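Local coordinates for protein Hth-type dhaklm operon transcriptional activator DHAS (Lactococcus lactis, PDB 2IU5) that activates transcription of the dhaKLM operon in complex with DhaQ upon activation by dihydroxyacetone, binding an inverted repeat that partly overlaps the -35 promoter sequence, at residues L89-D94 against S166-Y171. The protein carries 1 engineered substitution. Residues are numbered along the deposited sequence; the frame is centred on the assembly and turned at random.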
loop_
_atom_site.group_PDB
_atom_site.type_symbol
_atom_site.label_atom_id
_atom_site.label_comp_id
_atom_site.label_asym_id
_atom_site.label_seq_id
_atom_site.Cartn_x
_atom_site.Cartn_y
_atom_site.Cartn_z
ATOM N N LEU A 89 6.732 -12.358 -12.690
ATOM C CA LEU A 89 6.309 -12.258 -11.298
ATOM C C LEU A 89 4.791 -12.412 -11.129
ATOM O O LEU A 89 4.311 -13.167 -10.255
ATOM C CB LEU A 89 6.813 -10.924 -10.752
ATOM C CG LEU A 89 6.560 -10.667 -9.286
ATOM C CD1 LEU A 89 7.162 -11.768 -8.430
ATOM C CD2 LEU A 89 7.102 -9.302 -8.880
ATOM N N LEU A 90 3.995 -11.716 -11.940
ATOM C CA LEU A 90 2.544 -11.886 -11.857
ATOM C C LEU A 90 2.127 -13.331 -12.135
ATOM O O LEU A 90 1.274 -13.876 -11.436
ATOM C CB LEU A 90 1.814 -10.931 -12.813
ATOM C CG LEU A 90 2.047 -9.463 -12.462
ATOM C CD1 LEU A 90 1.386 -8.563 -13.528
ATOM C CD2 LEU A 90 1.535 -9.108 -11.058
ATOM N N ARG A 91 2.714 -13.949 -13.152
ATOM C CA ARG A 91 2.438 -15.344 -13.443
ATOM C C ARG A 91 2.809 -16.265 -12.288
ATOM O O ARG A 91 2.076 -17.203 -11.988
ATOM C CB ARG A 91 3.192 -15.779 -14.690
ATOM C CG ARG A 91 2.509 -15.319 -15.943
ATOM C CD ARG A 91 3.054 -15.980 -17.205
ATOM N NE ARG A 91 2.372 -15.373 -18.324
ATOM C CZ ARG A 91 2.835 -15.409 -19.567
ATOM N NH1 ARG A 91 3.983 -16.034 -19.821
ATOM N NH2 ARG A 91 2.152 -14.832 -20.536
ATOM N N TYR A 92 3.936 -16.011 -11.644
ATOM C CA TYR A 92 4.382 -16.811 -10.511
ATOM C C TYR A 92 3.378 -16.696 -9.385
ATOM O O TYR A 92 3.009 -17.698 -8.747
ATOM C CB TYR A 92 5.750 -16.298 -10.068
ATOM C CG TYR A 92 6.194 -16.795 -8.696
ATOM C CD1 TYR A 92 6.773 -18.052 -8.542
ATOM C CD2 TYR A 92 6.035 -15.992 -7.570
ATOM C CE1 TYR A 92 7.183 -18.495 -7.283
ATOM C CE2 TYR A 92 6.435 -16.416 -6.316
ATOM C CZ TYR A 92 7.005 -17.667 -6.186
ATOM O OH TYR A 92 7.386 -18.047 -4.925
ATOM N N LEU A 93 2.914 -15.480 -9.118
ATOM C CA LEU A 93 1.959 -15.277 -8.022
ATOM C C LEU A 93 0.627 -15.935 -8.351
ATOM O O LEU A 93 -0.030 -16.485 -7.455
ATOM C CB LEU A 93 1.764 -13.790 -7.697
ATOM C CG LEU A 93 3.065 -13.179 -7.175
ATOM C CD1 LEU A 93 2.868 -11.669 -7.108
ATOM C CD2 LEU A 93 3.419 -13.709 -5.797
ATOM N N ASP A 94 0.204 -15.901 -9.612
ATOM C CA ASP A 94 -1.024 -16.605 -10.001
ATOM C C ASP A 94 -0.907 -18.138 -9.833
ATOM O O ASP A 94 -1.814 -18.785 -9.306
ATOM C CB ASP A 94 -1.362 -16.308 -11.465
ATOM C CG ASP A 94 -2.103 -15.007 -11.655
ATOM O OD1 ASP A 94 -2.604 -14.447 -10.647
ATOM O OD2 ASP A 94 -2.182 -14.543 -12.822
ATOM N N SER A 166 -7.214 -13.044 -10.805
ATOM C CA SER A 166 -6.029 -13.249 -11.627
ATOM C C SER A 166 -5.168 -11.985 -11.604
ATOM O O SER A 166 -5.673 -10.870 -11.763
ATOM C CB SER A 166 -6.435 -13.532 -13.076
ATOM O OG SER A 166 -5.370 -13.168 -13.949
ATOM N N LEU A 167 -3.872 -12.161 -11.412
ATOM C CA LEU A 167 -2.933 -11.049 -11.459
ATOM C C LEU A 167 -2.503 -10.723 -12.882
ATOM O O LEU A 167 -2.324 -9.549 -13.221
ATOM C CB LEU A 167 -1.697 -11.361 -10.608
ATOM C CG LEU A 167 -1.849 -11.322 -9.082
ATOM C CD1 LEU A 167 -2.758 -12.458 -8.598
ATOM C CD2 LEU A 167 -0.489 -11.385 -8.404
ATOM N N GLU A 168 -2.338 -11.753 -13.708
ATOM C CA GLU A 168 -1.829 -11.498 -15.055
ATOM C C GLU A 168 -2.770 -10.598 -15.843
ATOM O O GLU A 168 -2.342 -9.855 -16.730
ATOM C CB GLU A 168 -1.553 -12.802 -15.804
ATOM C CG GLU A 168 -1.100 -12.549 -17.248
ATOM C CD GLU A 168 -0.413 -13.772 -17.843
ATOM O OE1 GLU A 168 -0.171 -14.713 -17.074
ATOM O OE2 GLU A 168 -0.125 -13.780 -19.062
ATOM N N LYS A 169 -4.065 -10.635 -15.539
ATOM C CA LYS A 169 -5.006 -9.780 -16.236
ATOM C C LYS A 169 -4.727 -8.300 -16.023
ATOM O O LYS A 169 -5.213 -7.477 -16.811
ATOM C CB LYS A 169 -6.466 -10.146 -15.940
ATOM C CG LYS A 169 -7.010 -9.647 -14.626
ATOM C CD LYS A 169 -8.503 -9.965 -14.525
ATOM C CE LYS A 169 -9.035 -9.665 -13.128
ATOM N NZ LYS A 169 -10.523 -9.605 -13.172
ATOM N N LEU A 170 -3.963 -7.988 -14.978
ATOM C CA LEU A 170 -3.651 -6.597 -14.653
ATOM C C LEU A 170 -2.393 -6.100 -15.329
ATOM O O LEU A 170 -2.039 -4.924 -15.200
ATOM C CB LEU A 170 -3.492 -6.424 -13.155
ATOM C CG LEU A 170 -4.679 -6.918 -12.337
ATOM C CD1 LEU A 170 -4.319 -6.727 -10.874
ATOM C CD2 LEU A 170 -5.921 -6.114 -12.703
ATOM N N TYR A 171 -1.719 -6.992 -16.046
ATOM C CA TYR A 171 -0.366 -6.683 -16.489
ATOM C C TYR A 171 -0.327 -5.476 -17.408
ATOM O O TYR A 171 0.460 -4.566 -17.179
ATOM C CB TYR A 171 0.195 -7.914 -17.182
ATOM C CG TYR A 171 1.553 -7.718 -17.784
ATOM C CD1 TYR A 171 2.641 -7.383 -16.993
ATOM C CD2 TYR A 171 1.728 -7.875 -19.132
ATOM C CE1 TYR A 171 3.898 -7.207 -17.551
ATOM C CE2 TYR A 171 2.961 -7.705 -19.710
ATOM C CZ TYR A 171 4.041 -7.369 -18.902
ATOM O OH TYR A 171 5.272 -7.203 -19.495
HETATM O O HOH W 1 -1.138 -16.048 -15.017
#
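L90 on helix 82-95 and E168 in the short 3-10 turn 168-170 form the closest CA pair, 5.4 Å apart. One turn further along the helix, the D94 carboxylate takes the successive backbone amides of L167 and E168, at the start of the 3-10 turn. D94 OD2 accepts from E168 N at 2.9 Å, on its syn side and 23° out of the carboxylate plane. L167 N donates to D94 OD1, though the position of that oxygen is less certain. A water also donates to D94 OD2 and to E168 OE1. An alanine at D94 would probably leave both amides without their acceptor and this loop less firmly tied to the helix. E168 reaches R91 with its chain extended beyond CG. R91 NH2 makes a salt bridge to E168 OE2 at 2.9 Å, while NE adds weak hydrogen bonds to OE1 and OE2. L167 CD2 packs tightly on L93 CB at 3.4 Å. L90 CD1 meets the edge of the Y171 ring, whose hydroxyl hydrogen-bonds to Q83 O. The loop holding this turn joins helix 139-163 to helix 171-183 in the C-terminal region of this TetR-family regulator. T157 touches L90 and L167, and W118 of helix 110-132 packs on L90 and L93.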